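Local coordinates for protein glycerol dehydrogenase (Bacillus coagulans, PDB 6CSJ) that probably oxidises glycerol and related polyols with NAD as cofactor and, in this altered form, has acquired D-lactate dehydrogenase activity, at residues L28-F33 with E84-V89; R75-S80 with G104-I109; P161-V166 with H267-G272; P306-D311 with V358-K363. The protein carries 2 engineered substitutions. All blocks are in the same frame, centred on the assembly; numbering follows the deposited sequence.

Interaction 1. Residues L28-F33 with E84-V89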
loop_
_atom_site.group_PDB
_atom_site.type_symbol
_atom_site.label_atom_id
_atom_site.label_comp_id
_atom_site.label_asym_id
_atom_site.label_seq_id
_atom_site.Cartn_x
_atom_site.Cartn_y
_atom_site.Cartn_z
ATOM N N LEU A 28 -7.773 16.480 -17.652
ATOM C CA LEU A 28 -6.710 17.190 -16.931
ATOM C C LEU A 28 -5.772 17.991 -17.820
ATOM O O LEU A 28 -5.236 18.995 -17.372
ATOM C CB LEU A 28 -5.880 16.192 -16.108
ATOM C CG LEU A 28 -6.675 15.450 -15.040
ATOM C CD1 LEU A 28 -5.832 14.337 -14.432
ATOM C CD2 LEU A 28 -7.191 16.418 -13.988
ATOM N N GLY A 29 -5.536 17.530 -19.049
ATOM C CA GLY A 29 -4.708 18.263 -20.010
ATOM C C GLY A 29 -4.748 17.751 -21.445
ATOM O O GLY A 29 -5.370 16.731 -21.756
ATOM N N LYS A 30 -4.064 18.491 -22.327
ATOM C CA LYS A 30 -4.021 18.185 -23.758
ATOM C C LYS A 30 -2.986 17.129 -24.160
ATOM O O LYS A 30 -3.137 16.520 -25.205
ATOM C CB LYS A 30 -3.791 19.483 -24.538
ATOM C CG LYS A 30 -5.066 20.322 -24.658
ATOM C CD LYS A 30 -5.537 21.102 -23.431
ATOM C CE LYS A 30 -7.059 21.294 -23.475
ATOM N NZ LYS A 30 -7.556 22.550 -22.841
ATOM N N LYS A 31 -1.960 16.931 -23.338
ATOM C CA LYS A 31 -0.826 16.077 -23.699
ATOM C C LYS A 31 -0.330 15.258 -22.496
ATOM O O LYS A 31 0.233 15.806 -21.553
ATOM C CB LYS A 31 0.299 16.961 -24.257
ATOM C CG LYS A 31 1.566 16.237 -24.698
ATOM C CD LYS A 31 1.357 15.468 -25.986
ATOM C CE LYS A 31 2.562 14.584 -26.303
ATOM N NZ LYS A 31 3.773 15.339 -26.715
ATOM N N ALA A 32 -0.532 13.945 -22.560
ATOM C CA ALA A 32 -0.165 13.031 -21.482
ATOM C C ALA A 32 1.234 12.455 -21.668
ATOM O O ALA A 32 1.651 12.145 -22.785
ATOM C CB ALA A 32 -1.174 11.902 -21.381
ATOM N N PHE A 33 1.954 12.323 -20.554
ATOM C CA PHE A 33 3.254 11.672 -20.507
ATOM C C PHE A 33 3.067 10.387 -19.684
ATOM O O PHE A 33 2.860 10.448 -18.477
ATOM C CB PHE A 33 4.274 12.627 -19.869
ATOM C CG PHE A 33 5.679 12.096 -19.830
ATOM C CD1 PHE A 33 6.464 12.096 -20.971
ATOM C CD2 PHE A 33 6.233 11.628 -18.638
ATOM C CE1 PHE A 33 7.772 11.621 -20.938
ATOM C CE2 PHE A 33 7.537 11.153 -18.598
ATOM C CZ PHE A 33 8.306 11.143 -19.747
ATOM N N GLU A 84 6.374 18.837 -23.975
ATOM C CA GLU A 84 5.323 19.771 -23.552
ATOM C C GLU A 84 4.104 19.106 -22.896
ATOM O O GLU A 84 2.974 19.551 -23.081
ATOM C CB GLU A 84 4.911 20.677 -24.712
ATOM C CG GLU A 84 6.055 21.510 -25.263
ATOM C CD GLU A 84 5.638 22.348 -26.457
ATOM O OE1 GLU A 84 4.553 22.964 -26.403
ATOM O OE2 GLU A 84 6.398 22.420 -27.455
ATOM N N ALA A 85 4.352 18.064 -22.104
ATOM C CA ALA A 85 3.285 17.355 -21.389
ATOM C C ALA A 85 2.732 18.184 -20.239
ATOM O O ALA A 85 3.495 18.792 -19.487
ATOM C CB ALA A 85 3.792 16.022 -20.875
ATOM N N ASP A 86 1.408 18.201 -20.115
ATOM C CA ASP A 86 0.702 18.903 -19.016
ATOM C C ASP A 86 -0.107 17.956 -18.087
ATOM O O ASP A 86 -0.937 18.412 -17.296
ATOM C CB ASP A 86 -0.194 20.013 -19.597
ATOM C CG ASP A 86 -1.261 19.477 -20.540
ATOM O OD1 ASP A 86 -1.273 18.253 -20.831
ATOM O OD2 ASP A 86 -2.092 20.284 -21.004
ATOM N N VAL A 87 0.133 16.647 -18.210
ATOM C CA VAL A 87 -0.383 15.644 -17.263
ATOM C C VAL A 87 0.507 14.398 -17.336
ATOM O O VAL A 87 0.933 13.991 -18.420
ATOM C CB VAL A 87 -1.884 15.303 -17.515
ATOM C CG1 VAL A 87 -2.130 14.829 -18.942
ATOM C CG2 VAL A 87 -2.391 14.265 -16.524
ATOM N N VAL A 88 0.811 13.810 -16.180
ATOM C CA VAL A 88 1.687 12.635 -16.120
ATOM C C VAL A 88 0.895 11.417 -15.637
ATOM O O VAL A 88 0.035 11.529 -14.766
ATOM C CB VAL A 88 2.961 12.893 -15.264
ATOM C CG1 VAL A 88 2.617 13.466 -13.893
ATOM C CG2 VAL A 88 3.804 11.624 -15.132
ATOM N N VAL A 89 1.185 10.263 -16.229
ATOM C CA VAL A 89 0.523 9.015 -15.893
ATOM C C VAL A 89 1.594 7.994 -15.555
ATOM O O VAL A 89 2.590 7.882 -16.273
ATOM C CB VAL A 89 -0.342 8.482 -17.059
ATOM C CG1 VAL A 89 -1.077 7.206 -16.646
ATOM C CG2 VAL A 89 -1.318 9.555 -17.537
HETATM O O HOH W 1 -2.651 20.212 -16.904
#
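Phe33 and Val88 sit side by side on neighbouring parallel strands, 32-36 and 87-92, of the six-stranded sheet in this Rossmann-like alpha/beta domain. Such a domain is the nucleotide-binding half in the iron-containing alcohol dehydrogenase family. Backbone bonds join the two strands. Phe33 N donates to Val87 O at 2.9 Å. Phe33 O accepts from Val89 N at 2.8 Å. Nearer the turn, Lys31 O takes Asp86 N at 3.0 Å, with a weak, longer bond from Val87 N.

Side-chain packing falls on both faces of the sheet. On one face Ala32 CB meets Val87 CG1, and the other branch of Val87, CG2, reaches Leu28, the two side chains crossing at about a right angle. On the other face Phe33 CB touches Ala85 CB at 3.6 Å. Val88 CG2 lies at the edge of the Phe33 ring, near its plane. With CG anti to the backbone N (chi1 -177°), the ring starts out from the strand pair and packs on Leu76 and Met79 of helix 70-82. Lys31 NZ hydrogen-bonds to Glu83 O.

The carboxylate of Asp86 grips the turn ahead of strand 32-36. Gly29 has no side chain, and its CA comes close to OD2. Asp86 OD2 receives Lys30 N through its syn lone pair at 3.0 Å, while Asp86 OD1 receives Lys31 N at 2.9 Å, also on the syn side but 26° out of the carboxylate plane.

Interaction 2. Residues R75-S80 with G104-I109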
loop_
_atom_site.group_PDB
_atom_site.type_symbol
_atom_site.label_atom_id
_atom_site.label_comp_id
_atom_site.label_asym_id
_atom_site.label_seq_id
_atom_site.Cartn_x
_atom_site.Cartn_y
_atom_site.Cartn_z
ATOM N N ARG A 75 15.509 12.720 -15.357
ATOM C CA ARG A 75 15.484 12.335 -16.779
ATOM C C ARG A 75 14.065 12.431 -17.356
ATOM O O ARG A 75 13.851 13.030 -18.416
ATOM C CB ARG A 75 16.053 10.918 -16.954
ATOM C CG ARG A 75 16.209 10.442 -18.398
ATOM C CD ARG A 75 16.750 9.013 -18.466
ATOM N NE ARG A 75 15.721 7.993 -18.180
ATOM C CZ ARG A 75 14.772 7.587 -19.036
ATOM N NH1 ARG A 75 14.676 8.105 -20.264
ATOM N NH2 ARG A 75 13.891 6.662 -18.661
ATOM N N LEU A 76 13.098 11.864 -16.633
ATOM C CA LEU A 76 11.694 11.853 -17.067
ATOM C C LEU A 76 11.027 13.230 -16.998
ATOM O O LEU A 76 10.216 13.557 -17.868
ATOM C CB LEU A 76 10.886 10.824 -16.267
ATOM C CG LEU A 76 11.310 9.366 -16.479
ATOM C CD1 LEU A 76 10.757 8.477 -15.389
ATOM C CD2 LEU A 76 10.890 8.853 -17.846
ATOM N N CYS A 77 11.360 14.027 -15.980
ATOM C CA CYS A 77 10.924 15.440 -15.927
ATOM C C CYS A 77 11.360 16.230 -17.169
ATOM O O CYS A 77 10.564 16.995 -17.724
ATOM C CB CYS A 77 11.475 16.158 -14.692
ATOM S SG CYS A 77 10.672 15.721 -13.139
ATOM N N GLU A 78 12.623 16.044 -17.584
ATOM C CA GLU A 78 13.172 16.738 -18.760
ATOM C C GLU A 78 12.457 16.283 -20.027
ATOM O O GLU A 78 11.961 17.116 -20.782
ATOM C CB GLU A 78 14.700 16.554 -18.872
ATOM C CG GLU A 78 15.489 17.401 -17.866
ATOM C CD GLU A 78 15.525 18.894 -18.209
ATOM O OE1 GLU A 78 15.569 19.253 -19.412
ATOM O OE2 GLU A 78 15.531 19.732 -17.273
ATOM N N MET A 79 12.352 14.970 -20.227
ATOM C CA MET A 79 11.574 14.428 -21.350
ATOM C C MET A 79 10.149 14.970 -21.386
ATOM O O MET A 79 9.660 15.340 -22.452
ATOM C CB MET A 79 11.522 12.902 -21.295
ATOM C CG MET A 79 12.832 12.214 -21.592
ATOM S SD MET A 79 12.721 10.454 -21.262
ATOM C CE MET A 79 11.454 9.978 -22.422
ATOM N N SER A 80 9.503 15.012 -20.221
ATOM C CA SER A 80 8.137 15.540 -20.085
ATOM C C SER A 80 8.020 17.025 -20.476
ATOM O O SER A 80 7.089 17.387 -21.194
ATOM C CB SER A 80 7.607 15.329 -18.659
ATOM O OG SER A 80 6.329 15.909 -18.499
ATOM N N GLY A 104 5.131 14.713 -11.431
ATOM C CA GLY A 104 4.041 15.686 -11.385
ATOM C C GLY A 104 4.308 16.810 -10.412
ATOM O O GLY A 104 3.963 17.963 -10.678
ATOM N N TYR A 105 4.921 16.465 -9.284
ATOM C CA TYR A 105 5.336 17.445 -8.272
ATOM C C TYR A 105 6.401 18.413 -8.811
ATOM O O TYR A 105 6.205 19.632 -8.765
ATOM C CB TYR A 105 5.841 16.722 -7.012
ATOM C CG TYR A 105 6.482 17.631 -5.989
ATOM C CD1 TYR A 105 5.778 18.723 -5.461
ATOM C CD2 TYR A 105 7.778 17.396 -5.536
ATOM C CE1 TYR A 105 6.366 19.569 -4.537
ATOM C CE2 TYR A 105 8.378 18.241 -4.616
ATOM C CZ TYR A 105 7.672 19.326 -4.123
ATOM O OH TYR A 105 8.256 20.162 -3.205
ATOM N N TYR A 106 7.496 17.868 -9.335
ATOM C CA TYR A 106 8.601 18.700 -9.863
ATOM C C TYR A 106 8.203 19.567 -11.079
ATOM O O TYR A 106 8.520 20.753 -11.100
ATOM C CB TYR A 106 9.863 17.852 -10.163
ATOM C CG TYR A 106 10.544 17.306 -8.908
ATOM C CD1 TYR A 106 11.063 18.160 -7.936
ATOM C CD2 TYR A 106 10.667 15.934 -8.696
ATOM C CE1 TYR A 106 11.675 17.664 -6.785
ATOM C CE2 TYR A 106 11.277 15.426 -7.548
ATOM C CZ TYR A 106 11.772 16.301 -6.596
ATOM O OH TYR A 106 12.376 15.807 -5.466
ATOM N N ASN A 107 7.482 18.999 -12.050
ATOM C CA ASN A 107 6.990 19.763 -13.216
ATOM C C ASN A 107 5.688 20.530 -12.937
ATOM O O ASN A 107 5.207 21.233 -13.823
ATOM C CB ASN A 107 6.786 18.852 -14.443
ATOM C CG ASN A 107 8.083 18.332 -15.025
ATOM O OD1 ASN A 107 9.144 18.440 -14.418
ATOM N ND2 ASN A 107 7.997 17.735 -16.216
ATOM N N ASN A 108 5.118 20.399 -11.737
ATOM C CA ASN A 108 3.869 21.082 -11.363
ATOM C C ASN A 108 2.707 20.789 -12.325
ATOM O O ASN A 108 2.012 21.695 -12.787
ATOM C CB ASN A 108 4.100 22.589 -11.207
ATOM C CG ASN A 108 2.933 23.288 -10.535
ATOM O OD1 ASN A 108 2.438 22.844 -9.491
ATOM N ND2 ASN A 108 2.470 24.375 -11.148
ATOM N N ILE A 109 2.507 19.508 -12.618
ATOM C CA ILE A 109 1.389 19.055 -13.461
ATOM C C ILE A 109 0.582 17.969 -12.725
ATOM O O ILE A 109 1.145 17.245 -11.882
ATOM C CB ILE A 109 1.876 18.540 -14.840
ATOM C CG1 ILE A 109 2.928 17.428 -14.697
ATOM C CG2 ILE A 109 2.427 19.711 -15.669
ATOM C CD1 ILE A 109 3.348 16.809 -16.010
#
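Asn107 and Cys77 make the polar part of this contact. Asn107 ND2 donates to Cys77 O at 3.1 Å, and the N-H points almost straight at the oxygen (167°). The donor lies in the carbonyl plane, on a lone pair, and Cys77 O in turn lies close to the plane of the asparagine amide. The bond fixes the rotation of the amide, with ND2 turned to the helix backbone. Asn107 CG is anti to its own carbonyl carbon (chi1 -69°), which sets the amide carbon toward helix 70-82. The other end of the amide is less well served. Asn107 OD1 lies 3.3 Å from Cys77 CB and is buried with no polar partner. Ser80 OG is 3.4 Å from Asn107 ND2.

These residues join helix 70-82 to the end of helix 94-106. Both helices belong to beta-alpha-beta crossovers of the Rossmann-like domain. They lie on the same face of its parallel sheet, where Leu76 packs on both Phe33 and Val103.

Helix 94-106 ends in a Schellman motif, with Asn108 at positive phi. Ile109 N bonds back to Gly104 O at 2.9 Å, and the bond from Asn108 N to Tyr105 O is weak. The turn presents both Asn107 and Ile109 to helix 70-82.

One apolar contact lies beside the amide. Cys77 SG touches Tyr106 CB at 3.7 Å, while the tyrosine ring leads away and its OH bonds to Lys70 NZ. At the other end of the contact, Ile109 CD1 makes a van der Waals approach to Ser80 OG at 4.0 Å.

Interaction 3. Residues P161-V166 with H267-G272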
loop_
_atom_site.group_PDB
_atom_site.type_symbol
_atom_site.label_atom_id
_atom_site.label_comp_id
_atom_site.label_asym_id
_atom_site.label_seq_id
_atom_site.Cartn_x
_atom_site.Cartn_y
_atom_site.Cartn_z
ATOM N N PRO A 161 -0.487 -12.441 -10.128
ATOM C CA PRO A 161 -0.595 -13.590 -9.203
ATOM C C PRO A 161 -1.415 -13.253 -7.945
ATOM O O PRO A 161 -1.284 -12.148 -7.414
ATOM C CB PRO A 161 0.865 -13.880 -8.812
ATOM C CG PRO A 161 1.689 -13.298 -9.898
ATOM C CD PRO A 161 0.918 -12.124 -10.461
ATOM N N ALA A 162 -2.238 -14.198 -7.491
ATOM C CA ALA A 162 -3.142 -13.968 -6.357
ATOM C C ALA A 162 -2.413 -13.643 -5.049
ATOM O O ALA A 162 -2.951 -12.939 -4.192
ATOM C CB ALA A 162 -4.081 -15.149 -6.166
ATOM N N ARG A 163 -1.193 -14.150 -4.905
ATOM C CA ARG A 163 -0.343 -13.799 -3.771
ATOM C C ARG A 163 -0.263 -12.281 -3.539
ATOM O O ARG A 163 -0.240 -11.828 -2.388
ATOM C CB ARG A 163 1.076 -14.360 -3.964
ATOM C CG ARG A 163 1.942 -14.186 -2.730
ATOM C CD ARG A 163 3.345 -14.693 -2.917
ATOM N NE ARG A 163 4.141 -14.335 -1.745
ATOM C CZ ARG A 163 5.468 -14.269 -1.696
ATOM N NH1 ARG A 163 6.209 -14.537 -2.759
ATOM N NH2 ARG A 163 6.061 -13.919 -0.554
ATOM N N LEU A 164 -0.207 -11.518 -4.629
ATOM C CA LEU A 164 -0.152 -10.059 -4.554
ATOM C C LEU A 164 -1.457 -9.431 -4.060
ATOM O O LEU A 164 -1.418 -8.444 -3.317
ATOM C CB LEU A 164 0.263 -9.458 -5.899
ATOM C CG LEU A 164 1.756 -9.609 -6.256
ATOM C CD1 LEU A 164 1.982 -9.337 -7.740
ATOM C CD2 LEU A 164 2.643 -8.688 -5.407
ATOM N N LEU A 165 -2.600 -9.979 -4.463
ATOM C CA LEU A 165 -3.894 -9.477 -3.983
ATOM C C LEU A 165 -4.050 -9.786 -2.489
ATOM O O LEU A 165 -4.514 -8.935 -1.716
ATOM C CB LEU A 165 -5.072 -10.079 -4.770
ATOM C CG LEU A 165 -6.435 -9.434 -4.472
ATOM C CD1 LEU A 165 -6.521 -8.017 -5.029
ATOM C CD2 LEU A 165 -7.558 -10.284 -5.029
ATOM N N VAL A 166 -3.644 -10.998 -2.105
ATOM C CA VAL A 166 -3.679 -11.444 -0.710
ATOM C C VAL A 166 -2.762 -10.568 0.149
ATOM O O VAL A 166 -3.156 -10.148 1.240
ATOM C CB VAL A 166 -3.296 -12.937 -0.582
ATOM C CG1 VAL A 166 -3.090 -13.340 0.872
ATOM C CG2 VAL A 166 -4.388 -13.805 -1.206
ATOM N N HIS A 267 13.081 -10.599 3.901
ATOM C CA HIS A 267 13.153 -9.727 2.713
ATOM C C HIS A 267 12.415 -10.288 1.482
ATOM O O HIS A 267 11.933 -9.526 0.663
ATOM C CB HIS A 267 14.607 -9.388 2.348
ATOM C CG HIS A 267 15.306 -8.535 3.363
ATOM N ND1 HIS A 267 16.672 -8.351 3.371
ATOM C CD2 HIS A 267 14.831 -7.834 4.421
ATOM C CE1 HIS A 267 17.004 -7.561 4.378
ATOM N NE2 HIS A 267 15.903 -7.230 5.029
ATOM N N HIS A 268 12.313 -11.612 1.370
ATOM C CA HIS A 268 11.541 -12.237 0.286
ATOM C C HIS A 268 9.998 -12.128 0.465
ATOM O O HIS A 268 9.259 -12.432 -0.465
ATOM C CB HIS A 268 11.979 -13.699 0.080
ATOM C CG HIS A 268 11.341 -14.675 1.019
ATOM N ND1 HIS A 268 11.775 -14.858 2.318
ATOM C CD2 HIS A 268 10.305 -15.534 0.847
ATOM C CE1 HIS A 268 11.038 -15.788 2.904
ATOM N NE2 HIS A 268 10.135 -16.212 2.033
ATOM N N MET A 269 9.526 -11.726 1.645
ATOM C CA MET A 269 8.095 -11.522 1.885
ATOM C C MET A 269 7.685 -10.117 1.466
ATOM O O MET A 269 8.444 -9.163 1.637
ATOM C CB MET A 269 7.751 -11.705 3.369
ATOM C CG MET A 269 8.181 -13.037 3.974
ATOM S SD MET A 269 7.514 -14.490 3.148
ATOM C CE MET A 269 5.764 -14.384 3.534
ATOM N N TYR A 270 6.475 -9.990 0.937
ATOM C CA TYR A 270 5.962 -8.693 0.506
ATOM C C TYR A 270 5.517 -7.838 1.685
ATOM O O TYR A 270 5.349 -8.320 2.798
ATOM C CB TYR A 270 4.805 -8.859 -0.494
ATOM C CG TYR A 270 5.177 -9.609 -1.759
ATOM C CD1 TYR A 270 6.312 -9.263 -2.502
ATOM C CD2 TYR A 270 4.386 -10.644 -2.233
ATOM C CE1 TYR A 270 6.655 -9.956 -3.654
ATOM C CE2 TYR A 270 4.708 -11.328 -3.391
ATOM C CZ TYR A 270 5.842 -10.979 -4.102
ATOM O OH TYR A 270 6.191 -11.652 -5.246
ATOM N N HIS A 271 5.340 -6.552 1.404
ATOM C CA HIS A 271 4.999 -5.519 2.382
ATOM C C HIS A 271 3.795 -5.922 3.235
ATOM O O HIS A 271 3.889 -5.997 4.453
ATOM C CB HIS A 271 4.758 -4.193 1.639
ATOM C CG HIS A 271 4.573 -2.998 2.525
ATOM N ND1 HIS A 271 5.588 -2.097 2.783
ATOM C CD2 HIS A 271 3.472 -2.522 3.164
ATOM C CE1 HIS A 271 5.127 -1.136 3.567
ATOM N NE2 HIS A 271 3.851 -1.372 3.811
ATOM N N GLY A 272 2.680 -6.228 2.590
ATOM C CA GLY A 272 1.425 -6.512 3.298
ATOM C C GLY A 272 1.404 -7.825 4.067
ATOM O O GLY A 272 0.685 -7.957 5.068
#
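Arg163 brings NH2 over one face of the Tyr270 ring, while NE and CZ pass its CE2 corner. CG is anti to the backbone N (chi1 -172°), and the extended chain beyond it brings CD alongside Tyr270 CE2. Arg163 NE is 3.5 Å from Tyr270 CE2, and CE2 lies over one face of the guanidinium, offset toward its rim. The two planes are 37° apart, and the side chains cross at about a right angle, so this is a tilted overlap and not a flat stack. Glu273 forms a salt bridge with Arg163 NE. Arg163 NH2 lies 3.5 Å from His268 O, which meets the group at its edge.

The two faces of Tyr270 meet different side chains: NH2 of Arg163 over one, CD2 of Leu164 over the other. Leu164 CD2 makes a CH-pi contact 4.1 Å from the ring centroid, 18° off the normal. Leu164 and Arg163, neighbours on helix 162-173, thus grip the ring between them. Met269 SD comes within 4.0 Å of Arg163 NH2.

Tyr270 is the N-cap residue of helix 271-285, and its N donates to Glu273 OE1. Glu273 therefore serves both partners of the overlap. The next residue, His271, meets His254 and Asp171. This Asp-His cluster is consistent with the metal site of the iron-containing alcohol dehydrogenase family, so the contact probably borders the active-site cleft.

Interaction 4. Residues P306-D311 with V358-K363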
loop_
_atom_site.group_PDB
_atom_site.type_symbol
_atom_site.label_atom_id
_atom_site.label_comp_id
_atom_site.label_asym_id
_atom_site.label_seq_id
_atom_site.Cartn_x
_atom_site.Cartn_y
_atom_site.Cartn_z
ATOM N N PRO A 306 0.671 -14.701 6.657
ATOM C CA PRO A 306 1.477 -15.228 7.765
ATOM C C PRO A 306 0.966 -14.815 9.157
ATOM O O PRO A 306 0.555 -13.668 9.351
ATOM C CB PRO A 306 2.863 -14.631 7.491
ATOM C CG PRO A 306 2.585 -13.375 6.755
ATOM C CD PRO A 306 1.401 -13.668 5.896
ATOM N N VAL A 307 0.974 -15.767 10.097
ATOM C CA VAL A 307 0.664 -15.509 11.520
ATOM C C VAL A 307 1.791 -15.945 12.487
ATOM O O VAL A 307 1.596 -15.959 13.698
ATOM C CB VAL A 307 -0.669 -16.168 11.939
ATOM C CG1 VAL A 307 -1.812 -15.615 11.113
ATOM C CG2 VAL A 307 -0.614 -17.699 11.830
ATOM N N THR A 308 2.957 -16.298 11.952
ATOM C CA THR A 308 4.137 -16.600 12.754
ATOM C C THR A 308 5.374 -16.019 12.069
ATOM O O THR A 308 5.328 -15.644 10.894
ATOM C CB THR A 308 4.338 -18.119 12.923
ATOM O OG1 THR A 308 4.664 -18.711 11.657
ATOM C CG2 THR A 308 3.102 -18.780 13.483
ATOM N N LEU A 309 6.470 -15.963 12.819
ATOM C CA LEU A 309 7.781 -15.628 12.261
ATOM C C LEU A 309 8.245 -16.694 11.271
ATOM O O LEU A 309 8.862 -16.369 10.261
ATOM C CB LEU A 309 8.811 -15.428 13.380
ATOM C CG LEU A 309 8.567 -14.178 14.225
ATOM C CD1 LEU A 309 9.415 -14.227 15.490
ATOM C CD2 LEU A 309 8.846 -12.905 13.427
ATOM N N GLY A 310 7.929 -17.955 11.557
ATOM C CA GLY A 310 8.125 -19.060 10.609
ATOM C C GLY A 310 7.508 -18.801 9.247
ATOM O O GLY A 310 8.169 -18.986 8.227
ATOM N N ASP A 311 6.258 -18.333 9.227
ATOM C CA ASP A 311 5.565 -18.013 7.966
ATOM C C ASP A 311 6.264 -16.893 7.165
ATOM O O ASP A 311 6.063 -16.787 5.955
ATOM C CB ASP A 311 4.098 -17.611 8.208
ATOM C CG ASP A 311 3.238 -18.742 8.773
ATOM O OD1 ASP A 311 3.664 -19.922 8.753
ATOM O OD2 ASP A 311 2.112 -18.445 9.235
ATOM N N VAL A 358 1.165 -17.144 19.776
ATOM C CA VAL A 358 -0.289 -17.174 19.520
ATOM C C VAL A 358 -0.598 -17.774 18.138
ATOM O O VAL A 358 -1.508 -18.591 17.999
ATOM C CB VAL A 358 -0.931 -15.763 19.676
ATOM C CG1 VAL A 358 -2.336 -15.706 19.100
ATOM C CG2 VAL A 358 -0.978 -15.363 21.141
ATOM N N GLY A 359 0.162 -17.373 17.130
ATOM C CA GLY A 359 0.000 -17.913 15.783
ATOM C C GLY A 359 0.258 -19.407 15.694
ATOM O O GLY A 359 -0.527 -20.139 15.081
ATOM N N ARG A 360 1.364 -19.843 16.304
ATOM C CA ARG A 360 1.702 -21.267 16.370
ATOM C C ARG A 360 0.596 -22.015 17.082
ATOM O O ARG A 360 0.152 -23.050 16.605
ATOM C CB ARG A 360 3.057 -21.510 17.059
ATOM C CG ARG A 360 4.260 -21.105 16.215
ATOM C CD ARG A 360 5.564 -21.352 16.968
ATOM N NE ARG A 360 5.976 -22.756 16.951
ATOM C CZ ARG A 360 5.718 -23.669 17.893
ATOM N NH1 ARG A 360 5.027 -23.369 18.991
ATOM N NH2 ARG A 360 6.172 -24.912 17.731
ATOM N N TYR A 361 0.124 -21.455 18.193
ATOM C CA TYR A 361 -0.927 -22.075 19.006
ATOM C C TYR A 361 -2.193 -22.334 18.198
ATOM O O TYR A 361 -2.728 -23.445 18.246
ATOM C CB TYR A 361 -1.242 -21.218 20.252
ATOM C CG TYR A 361 -2.448 -21.681 21.037
ATOM C CD1 TYR A 361 -2.336 -22.686 22.008
ATOM C CD2 TYR A 361 -3.710 -21.124 20.803
ATOM C CE1 TYR A 361 -3.449 -23.121 22.724
ATOM C CE2 TYR A 361 -4.821 -21.554 21.507
ATOM C CZ TYR A 361 -4.684 -22.549 22.467
ATOM O OH TYR A 361 -5.802 -22.960 23.159
ATOM N N TYR A 362 -2.662 -21.325 17.460
ATOM C CA TYR A 362 -3.900 -21.461 16.671
ATOM C C TYR A 362 -3.749 -22.311 15.401
ATOM O O TYR A 362 -4.676 -23.029 15.034
ATOM C CB TYR A 362 -4.521 -20.087 16.370
ATOM C CG TYR A 362 -5.225 -19.494 17.576
ATOM C CD1 TYR A 362 -6.368 -20.096 18.103
ATOM C CD2 TYR A 362 -4.752 -18.332 18.189
ATOM C CE1 TYR A 362 -7.020 -19.565 19.209
ATOM C CE2 TYR A 362 -5.403 -17.790 19.295
ATOM C CZ TYR A 362 -6.526 -18.404 19.799
ATOM O OH TYR A 362 -7.164 -17.881 20.884
ATOM N N LYS A 363 -2.591 -22.250 14.746
ATOM C CA LYS A 363 -2.276 -23.184 13.649
ATOM C C LYS A 363 -2.369 -24.652 14.074
ATOM O O LYS A 363 -2.921 -25.474 13.353
ATOM C CB LYS A 363 -0.899 -22.922 13.064
ATOM C CG LYS A 363 -0.911 -21.829 11.999
ATOM C CD LYS A 363 0.501 -21.469 11.553
ATOM C CE LYS A 363 1.283 -22.587 10.907
ATOM N NZ LYS A 363 2.533 -21.952 10.424
#
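Thr308 and Asp311, the two ends of an ST motif, face Lys363 of the C-terminal helix 345-365. The motif lies in the loop between helices 290-303 and 319-329, in the helical part of the chain. Thr308 OG1 accepts from Asp311 N at 2.9 Å. Thr308 OG1 stands between its backbone N and carbonyl carbon (chi1 67°), which leaves the methyl CG2 for the helix. That methyl reaches Arg360 N at 3.5 Å and the Arg360 side chain at CG.

Val307 makes the closest backbone approach. Its carbonyl oxygen receives a CA-H...O contact from Gly359 CA at 3.3 Å, nearly straight (165°). Gly359 has no side chain, and a CB here would collide with that oxygen. The loop can therefore lie tight against the helix. Val307 CG2 packs on Lys363 CD at 3.9 Å, the two side chains crossing obliquely. Val307 also touches Cys300 of helix 290-303, so it is held between two helices. A further tie comes from Asp356, whose OD1 accepts Leu309 N.

The charged end lies toward the surface, with Lys363 exposed. The aliphatic part of Lys363 passes Val307, and the chain bends at chi3 (62°). Its amine meets the aspartate tip to tip. The two oxygens of Asp311 divide the work. Asp311 OD2 takes Val307 N at 3.0 Å through its anti lone pair, which holds the carboxylate against its own loop. Asp311 OD1 forms the salt bridge with Lys363 NZ at 2.9 Å, a weak hydrogen bond by its geometry.

Following the chain, interaction 1 opens at 28-33 and interaction 2 at 75-80. Interaction 1 then closes at 84-89 and interaction 2 at 104-109, so the two cross. Together they tie two strands and two helices of the Rossmann-like domain. They touch directly: Ala85 N probably bonds to Ser80 O, and Val88 packs on Gly104. Interactions 3 and 4 follow in series. Interaction 3 closes a loop of 100 mostly helical residues, joining helix 162-173 to the start of helix 271-285. Interaction 4 closes 46 residues and brings a loop onto the C-terminal helix. These two also touch, through Met269 and Asp311. Interactions 1 and 4 lie on opposite sides of the chain's centre, their centres about 48 Å apart.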